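Local coordinates for coenzyme F420-dependent N(5),N(10)-methenyltetrahydromethanopterin reductase-related protein (Desulfurobacterium thermolithotrophum DSM 11699, PDB 6HUZ) that binds the iron-guanylylpyridinol cofactor of [Fe]-hydrogenase as a bacterial paralog of that enzyme and uses tetrahydrofolate derivatives as substrates, at residues 33-38 and 84-89; 112-117 and 178-183. All coordinates share one frame; numbering follows the deposited sequence.

How the interactions relate
The two contacts follow one another along the chain, 33-38/84-89 closing before 112-117/178-183 opens, and their centres lie about 10 Å apart. They share the six-stranded parallel sheet of the Rossmann-like domain, in which strands 84-87 and 112-115 are neighbours. Helix 32-41 of interaction 1 and helix 174-186 of interaction 2 cover the same face of that sheet. Probable backbone hydrogen bonds join the strands, with Leu87 N 2.8 Å from Cys114 O. Beyond the strand ends both segments run on to the iron-guanylylpyridinol cofactor: interaction 1 brings Phe88 against its pyridinol, and interaction 2 brings Cys117 to the iron.

Interaction 1: 33-38 and 84-89; sequences SAMAVE and VAILFT. With FE9 (iron-guanylyl pyridinol cofactor), chain B.
Met35 overlaps Ile86 with the methyl at its tip and Phe88 with its sulfur, so that one side chain of helix 32-41 spans both the last part of strand 84-87 and the turn after it. The chain is extended through CG and then bends at SD (chi3 64°), which turns CE onto the methyls of Ile86: Met35 CE lies 4.0 Å from Ile86 CG2 and nearly as close to CD1. The sulfur approaches Phe88 obliquely in a Met-aromatic contact, Met35 SD standing 3.9 Å from Phe88 CD2, its line to the ring centroid 63° off the normal. No hydrogen bond joins the two segments; the contact is buried and rests on apolar and sulfur contacts.

The Phe88 ring also serves the cofactor. One face carries the pyridinol methyl C5M, 3.4 Å above the plane and offset toward the rim, and Phe88 CZ reaches pyridinol C6 at 3.7 Å. With CG anti to the backbone N (chi1 -160°), the ring swings from an inverse gamma turn centred on Phe88 to lie between methionine and cofactor. The carbonyl of Thr89 comes close too, its O 3.1 Å from C5M, while the same atom accepts a hydrogen bond from Thr118. Replacing Phe88 with an alanine would probably leave the pyridinol methyl without its aromatic surface and the Met35 sulfur free to shift.

Strand 84-87 runs inside the parallel sheet of a Rossmann-like fold, hydrogen-bonded to strand 2-6 through Thr4 and to strand 112-115 through Ala85. Helix 32-41 lies on the face to which Ile86 points, where Met35 also touches Pro151 of a loop and Tyr159 of strand 158-163; helix 95-103 covers the opposite face, against Ala85 and Leu87.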
loop_
_atom_site.group_PDB
_atom_site.type_symbol
_atom_site.label_atom_id
_atom_site.label_comp_id
_atom_site.label_asym_id
_atom_site.label_seq_id
_atom_site.Cartn_x
_atom_site.Cartn_y
_atom_site.Cartn_z
ATOM N N SER A 33 15.927 -29.703 -0.479
ATOM C CA SER A 33 16.626 -30.808 -1.124
ATOM C C SER A 33 17.336 -30.322 -2.387
ATOM O O SER A 33 18.503 -30.659 -2.596
ATOM C CB SER A 33 15.611 -31.882 -1.521
ATOM O OG SER A 33 14.543 -31.260 -2.222
ATOM N N ALA A 34 16.630 -29.558 -3.236
ATOM C CA ALA A 34 17.205 -29.041 -4.492
ATOM C C ALA A 34 18.377 -28.091 -4.195
ATOM O O ALA A 34 19.394 -28.147 -4.884
ATOM C CB ALA A 34 16.130 -28.278 -5.286
ATOM N N MET A 35 18.204 -27.216 -3.184
ATOM C CA MET A 35 19.208 -26.253 -2.744
ATOM C C MET A 35 20.455 -27.029 -2.327
ATOM O O MET A 35 21.557 -26.689 -2.732
ATOM C CB MET A 35 18.697 -25.439 -1.550
ATOM C CG MET A 35 17.671 -24.384 -1.935
ATOM S SD MET A 35 17.084 -23.485 -0.507
ATOM C CE MET A 35 18.549 -22.704 0.032
ATOM N N ALA A 36 20.282 -28.035 -1.506
ATOM C CA ALA A 36 21.390 -28.908 -1.029
ATOM C C ALA A 36 22.141 -29.540 -2.191
ATOM O O ALA A 36 23.358 -29.499 -2.228
ATOM C CB ALA A 36 20.836 -30.004 -0.129
ATOM N N VAL A 37 21.420 -30.147 -3.129
ATOM C CA VAL A 37 22.022 -30.774 -4.302
ATOM C C VAL A 37 22.867 -29.748 -5.067
ATOM O O VAL A 37 23.998 -30.054 -5.467
ATOM C CB VAL A 37 20.930 -31.419 -5.194
ATOM C CG1 VAL A 37 21.427 -31.628 -6.631
ATOM C CG2 VAL A 37 20.467 -32.754 -4.590
ATOM N N GLU A 38 22.339 -28.534 -5.266
ATOM C CA GLU A 38 23.086 -27.503 -5.983
ATOM C C GLU A 38 24.360 -27.098 -5.259
ATOM O O GLU A 38 25.377 -26.909 -5.912
ATOM C CB GLU A 38 22.201 -26.249 -6.216
ATOM C CG GLU A 38 21.189 -26.484 -7.321
ATOM C CD GLU A 38 20.060 -25.469 -7.435
ATOM O OE1 GLU A 38 19.124 -25.751 -8.217
ATOM O OE2 GLU A 38 20.097 -24.413 -6.757
ATOM N N VAL A 84 27.119 -22.269 7.660
ATOM C CA VAL A 84 25.863 -21.675 7.195
ATOM C C VAL A 84 24.758 -22.702 7.538
ATOM O O VAL A 84 24.875 -23.873 7.182
ATOM C CB VAL A 84 25.848 -21.377 5.679
ATOM C CG1 VAL A 84 24.447 -20.936 5.236
ATOM C CG2 VAL A 84 26.882 -20.322 5.306
ATOM N N ALA A 85 23.705 -22.257 8.212
ATOM C CA ALA A 85 22.568 -23.097 8.569
ATOM C C ALA A 85 21.368 -22.446 7.882
ATOM O O ALA A 85 21.040 -21.301 8.188
ATOM C CB ALA A 85 22.380 -23.136 10.084
ATOM N N ILE A 86 20.757 -23.141 6.909
ATOM C CA ILE A 86 19.626 -22.617 6.164
ATOM C C ILE A 86 18.341 -23.278 6.642
ATOM O O ILE A 86 18.226 -24.501 6.577
ATOM C CB ILE A 86 19.792 -22.760 4.640
ATOM C CG1 ILE A 86 21.034 -21.968 4.167
ATOM C CG2 ILE A 86 18.509 -22.198 3.952
ATOM C CD1 ILE A 86 21.548 -22.343 2.820
ATOM N N LEU A 87 17.367 -22.465 7.092
ATOM C CA LEU A 87 16.115 -23.000 7.598
ATOM C C LEU A 87 15.006 -23.082 6.560
ATOM O O LEU A 87 14.250 -22.120 6.403
ATOM C CB LEU A 87 15.673 -22.181 8.818
ATOM C CG LEU A 87 16.678 -22.147 9.976
ATOM C CD1 LEU A 87 16.225 -21.202 11.060
ATOM C CD2 LEU A 87 16.889 -23.550 10.582
ATOM N N PHE A 88 14.904 -24.237 5.856
ATOM C CA PHE A 88 13.845 -24.499 4.860
ATOM C C PHE A 88 12.807 -25.257 5.731
ATOM O O PHE A 88 12.482 -26.404 5.467
ATOM C CB PHE A 88 14.393 -25.397 3.711
ATOM C CG PHE A 88 13.557 -25.301 2.459
ATOM C CD1 PHE A 88 12.461 -26.137 2.269
ATOM C CD2 PHE A 88 13.835 -24.338 1.489
ATOM C CE1 PHE A 88 11.641 -25.992 1.151
ATOM C CE2 PHE A 88 13.020 -24.205 0.360
ATOM C CZ PHE A 88 11.914 -25.014 0.212
ATOM N N THR A 89 12.348 -24.607 6.807
ATOM C CA THR A 89 11.475 -25.217 7.812
ATOM C C THR A 89 9.993 -24.818 7.682
ATOM O O THR A 89 9.654 -23.863 6.999
ATOM C CB THR A 89 12.107 -24.892 9.164
ATOM O OG1 THR A 89 12.362 -23.494 9.224
ATOM C CG2 THR A 89 13.452 -25.605 9.348
HETATM O O2 FE9 B . 6.601 -23.050 -0.268
HETATM FE FE FE9 B . 9.103 -21.016 -0.299
HETATM C C1F FE9 B . 9.700 -22.184 -1.577
HETATM O O1F FE9 B . 10.073 -22.905 -2.367
HETATM C C2F FE9 B . 9.749 -19.634 -1.321
HETATM O O2F FE9 B . 10.181 -18.796 -1.944
HETATM C C8 FE9 B . 10.680 -21.088 0.768
HETATM O O18 FE9 B . 11.673 -20.427 0.523
HETATM C C7 FE9 B . 10.674 -22.003 1.982
HETATM C C6 FE9 B . 9.429 -22.834 1.862
HETATM N N1 FE9 B . 8.545 -22.523 0.814
HETATM C C5 FE9 B . 9.179 -23.939 2.800
HETATM C C5M FE9 B . 10.142 -24.192 3.924
HETATM C C4 FE9 B . 7.952 -24.734 2.630
HETATM C C3 FE9 B . 7.015 -24.396 1.523
HETATM C C3M FE9 B . 5.750 -25.177 1.274
HETATM C C2 FE9 B . 7.373 -23.252 0.603
HETATM O O3P FE9 B . 7.704 -25.696 3.561
HETATM P P1 FE9 B . 7.953 -27.272 3.309
HETATM O O1P FE9 B . 8.004 -27.533 1.880
HETATM O O2P FE9 B . 6.652 -28.044 3.882
HETATM O "O5'" FE9 B . 9.318 -27.624 4.053
HETATM C "C5'" FE9 B . 9.428 -27.676 5.467
HETATM C "C4'" FE9 B . 10.332 -28.862 5.781
HETATM O "O4'" FE9 B . 10.636 -28.875 7.171
HETATM C "C1'" FE9 B . 10.755 -30.232 7.575
HETATM C "C2'" FE9 B . 9.644 -30.927 6.818
HETATM O "O2'" FE9 B . 9.807 -32.347 6.707
HETATM C "C3'" FE9 B . 9.682 -30.210 5.473
HETATM O "O3'" FE9 B . 10.468 -30.901 4.500
HETATM N N9A FE9 B . 10.705 -30.319 9.047
HETATM C C4A FE9 B . 11.796 -30.261 9.774
HETATM N N3A FE9 B . 13.111 -30.200 9.461
HETATM C C2A FE9 B . 14.019 -30.219 10.460
HETATM N N2A FE9 B . 15.319 -30.114 10.106
HETATM N N1A FE9 B . 13.695 -30.314 11.764
HETATM C C6A FE9 B . 12.423 -30.440 12.182
HETATM O O6A FE9 B . 12.139 -30.509 13.390
HETATM C C5A FE9 B . 11.365 -30.398 11.171
HETATM N N7A FE9 B . 10.025 -30.466 11.162
HETATM C C8A FE9 B . 9.636 -30.414 9.862
HETATM O O HOH W 1 6.967 -20.532 -0.803
#

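Interaction 2: 112-117 and 178-183. With FE9 (iron-guanylyl pyridinol cofactor), chain B; EDO (1,2-ethanediol), chain F.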
loop_
_atom_site.group_PDB
_atom_site.type_symbol
_atom_site.label_atom_id
_atom_site.label_comp_id
_atom_site.label_asym_id
_atom_site.label_seq_id
_atom_site.Cartn_x
_atom_site.Cartn_y
_atom_site.Cartn_z
ATOM N N VAL A 112 26.413 -18.386 10.412
ATOM C CA VAL A 112 25.280 -17.493 10.092
ATOM C C VAL A 112 24.033 -18.386 9.936
ATOM O O VAL A 112 24.103 -19.430 9.294
ATOM C CB VAL A 112 25.527 -16.563 8.859
ATOM C CG1 VAL A 112 25.987 -17.347 7.635
ATOM C CG2 VAL A 112 24.295 -15.675 8.527
ATOM N N ILE A 113 22.907 -17.985 10.557
ATOM C CA ILE A 113 21.638 -18.704 10.485
ATOM C C ILE A 113 20.812 -17.950 9.430
ATOM O O ILE A 113 20.703 -16.732 9.526
ATOM C CB ILE A 113 20.928 -18.702 11.873
ATOM C CG1 ILE A 113 21.618 -19.689 12.826
ATOM C CG2 ILE A 113 19.435 -19.008 11.732
ATOM C CD1 ILE A 113 21.196 -19.552 14.297
ATOM N N CYS A 114 20.242 -18.662 8.433
ATOM C CA CYS A 114 19.455 -18.052 7.369
ATOM C C CYS A 114 18.056 -18.557 7.359
ATOM O O CYS A 114 17.860 -19.767 7.430
ATOM C CB CYS A 114 20.091 -18.303 6.006
ATOM S SG CYS A 114 21.770 -17.679 5.840
ATOM N N THR A 115 17.066 -17.645 7.207
ATOM C CA THR A 115 15.692 -18.111 7.103
ATOM C C THR A 115 15.369 -18.107 5.623
ATOM O O THR A 115 16.149 -17.584 4.812
ATOM C CB THR A 115 14.738 -17.278 7.930
ATOM O OG1 THR A 115 14.841 -15.894 7.565
ATOM C CG2 THR A 115 14.955 -17.502 9.440
ATOM N N THR A 116 14.247 -18.712 5.262
ATOM C CA THR A 116 13.765 -18.755 3.879
ATOM C C THR A 116 12.369 -18.028 3.890
ATOM O O THR A 116 12.118 -17.241 4.791
ATOM C CB THR A 116 13.751 -20.196 3.363
ATOM O OG1 THR A 116 12.832 -20.964 4.146
ATOM C CG2 THR A 116 15.137 -20.821 3.384
ATOM N N CYS A 117 11.479 -18.302 2.942
ATOM C CA CYS A 117 10.168 -17.644 2.879
ATOM C C CYS A 117 9.266 -17.891 4.079
ATOM O O CYS A 117 8.313 -17.154 4.235
ATOM C CB CYS A 117 9.439 -18.046 1.599
ATOM S SG CYS A 117 8.591 -19.657 1.718
ATOM N N GLU A 178 29.297 -12.282 2.629
ATOM C CA GLU A 178 30.144 -12.765 1.517
ATOM C C GLU A 178 29.970 -14.272 1.333
ATOM O O GLU A 178 29.921 -14.748 0.205
ATOM C CB GLU A 178 31.625 -12.432 1.742
ATOM C CG GLU A 178 31.971 -10.959 1.539
ATOM C CD GLU A 178 31.495 -10.327 0.243
ATOM O OE1 GLU A 178 31.751 -10.903 -0.840
ATOM O OE2 GLU A 178 30.863 -9.249 0.312
ATOM N N LYS A 179 29.859 -15.024 2.427
ATOM C CA LYS A 179 29.681 -16.477 2.329
ATOM C C LYS A 179 28.364 -16.791 1.617
ATOM O O LYS A 179 28.341 -17.662 0.761
ATOM C CB LYS A 179 29.694 -17.137 3.712
ATOM C CG LYS A 179 31.070 -17.207 4.350
ATOM C CD LYS A 179 31.051 -18.100 5.558
ATOM C CE LYS A 179 32.212 -17.825 6.482
ATOM N NZ LYS A 179 32.287 -18.826 7.582
ATOM N N LEU A 180 27.278 -16.057 1.952
ATOM C CA LEU A 180 25.968 -16.272 1.345
ATOM C C LEU A 180 26.022 -15.916 -0.121
ATOM O O LEU A 180 25.556 -16.693 -0.960
ATOM C CB LEU A 180 24.904 -15.447 2.083
ATOM C CG LEU A 180 24.788 -15.787 3.575
ATOM C CD1 LEU A 180 23.631 -15.049 4.210
ATOM C CD2 LEU A 180 24.658 -17.290 3.790
ATOM N N LYS A 181 26.628 -14.760 -0.443
ATOM C CA LYS A 181 26.787 -14.338 -1.833
ATOM C C LYS A 181 27.510 -15.438 -2.633
ATOM O O LYS A 181 27.139 -15.703 -3.777
ATOM C CB LYS A 181 27.610 -13.043 -1.919
ATOM C CG LYS A 181 26.812 -11.802 -1.621
ATOM C CD LYS A 181 27.717 -10.572 -1.477
ATOM C CE LYS A 181 28.324 -10.116 -2.787
ATOM N NZ LYS A 181 29.142 -8.876 -2.610
ATOM N N LYS A 182 28.544 -16.067 -2.033
ATOM C CA LYS A 182 29.314 -17.136 -2.683
ATOM C C LYS A 182 28.422 -18.362 -2.917
ATOM O O LYS A 182 28.436 -18.920 -4.011
ATOM C CB LYS A 182 30.567 -17.480 -1.861
ATOM C CG LYS A 182 31.511 -18.445 -2.560
ATOM C CD LYS A 182 32.895 -18.442 -1.927
ATOM C CE LYS A 182 33.592 -19.791 -1.961
ATOM N NZ LYS A 182 33.611 -20.400 -3.320
ATOM N N LEU A 183 27.607 -18.770 -1.916
ATOM C CA LEU A 183 26.707 -19.912 -2.113
ATOM C C LEU A 183 25.842 -19.647 -3.359
ATOM O O LEU A 183 25.681 -20.548 -4.192
ATOM C CB LEU A 183 25.823 -20.175 -0.872
ATOM C CG LEU A 183 26.566 -20.806 0.307
ATOM C CD1 LEU A 183 25.646 -21.021 1.508
ATOM C CD2 LEU A 183 27.220 -22.122 -0.086
HETATM O O2 FE9 B . 6.601 -23.050 -0.268
HETATM FE FE FE9 B . 9.103 -21.016 -0.299
HETATM C C1F FE9 B . 9.700 -22.184 -1.577
HETATM O O1F FE9 B . 10.073 -22.905 -2.367
HETATM C C2F FE9 B . 9.749 -19.634 -1.321
HETATM O O2F FE9 B . 10.181 -18.796 -1.944
HETATM C C8 FE9 B . 10.680 -21.088 0.768
HETATM O O18 FE9 B . 11.673 -20.427 0.523
HETATM C C7 FE9 B . 10.674 -22.003 1.982
HETATM C C6 FE9 B . 9.429 -22.834 1.862
HETATM N N1 FE9 B . 8.545 -22.523 0.814
HETATM C C5 FE9 B . 9.179 -23.939 2.800
HETATM C C5M FE9 B . 10.142 -24.192 3.924
HETATM C C4 FE9 B . 7.952 -24.734 2.630
HETATM C C3 FE9 B . 7.015 -24.396 1.523
HETATM C C3M FE9 B . 5.750 -25.177 1.274
HETATM C C2 FE9 B . 7.373 -23.252 0.603
HETATM O O3P FE9 B . 7.704 -25.696 3.561
HETATM P P1 FE9 B . 7.953 -27.272 3.309
HETATM O O1P FE9 B . 8.004 -27.533 1.880
HETATM O O2P FE9 B . 6.652 -28.044 3.882
HETATM O "O5'" FE9 B . 9.318 -27.624 4.053
HETATM C "C5'" FE9 B . 9.428 -27.676 5.467
HETATM C "C4'" FE9 B . 10.332 -28.862 5.781
HETATM O "O4'" FE9 B . 10.636 -28.875 7.171
HETATM C "C1'" FE9 B . 10.755 -30.232 7.575
HETATM C "C2'" FE9 B . 9.644 -30.927 6.818
HETATM O "O2'" FE9 B . 9.807 -32.347 6.707
HETATM C "C3'" FE9 B . 9.682 -30.210 5.473
HETATM O "O3'" FE9 B . 10.468 -30.901 4.500
HETATM N N9A FE9 B . 10.705 -30.319 9.047
HETATM C C4A FE9 B . 11.796 -30.261 9.774
HETATM N N3A FE9 B . 13.111 -30.200 9.461
HETATM C C2A FE9 B . 14.019 -30.219 10.460
HETATM N N2A FE9 B . 15.319 -30.114 10.106
HETATM N N1A FE9 B . 13.695 -30.314 11.764
HETATM C C6A FE9 B . 12.423 -30.440 12.182
HETATM O O6A FE9 B . 12.139 -30.509 13.390
HETATM C C5A FE9 B . 11.365 -30.398 11.171
HETATM N N7A FE9 B . 10.025 -30.466 11.162
HETATM C C8A FE9 B . 9.636 -30.414 9.862
HETATM C C1 EDO F . 31.232 -14.358 -3.863
HETATM O O1 EDO F . 30.174 -14.328 -4.825
HETATM C C2 EDO F . 30.773 -13.652 -2.577
HETATM O O2 EDO F . 31.761 -13.682 -1.554
HETATM O O HOH W 1 6.967 -20.532 -0.803
#
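A cysteine sulfur fits against the forked end of a leucine: Cys114 SG lies 3.6 Å from Leu180 CD1 and equally far from Leu180 CD2. Having SG anti to the carbonyl carbon (chi1 -59°) directs the sulfur at helix 174-186 from strand 112-115. Two residues earlier, Val112 meets the same leucine tip to tip, CG1 standing 4.1 Å from Leu180 CD2, so this one methyl serves both strand residues. Leu180 further touches Val84 and Ser143 on the two flanking strands, and thus seats the helix across three strands of the parallel sheet. That sheet has the strand order 3-2-1-4-5-6 of a Rossmann-like fold, and, as is usual there, the ligand is held at the loops following the strands' C-terminal ends. The chain leaving strand 112-115 delivers Cys117, whose SG coordinates the iron at 2.5 Å; water 1 is a further ligand of the iron, its O 2.2 Å from FE. Cys117 N donates to the acyl oxygen O18 of the cofactor at 3.2 Å, an almost straight bond (165°). Thr116 OG1 is hydrogen-bonded to Leu87 O, tying the start of this loop to the strand beside it, while Cys117 also touches the bound methenyltetrahydrofolate.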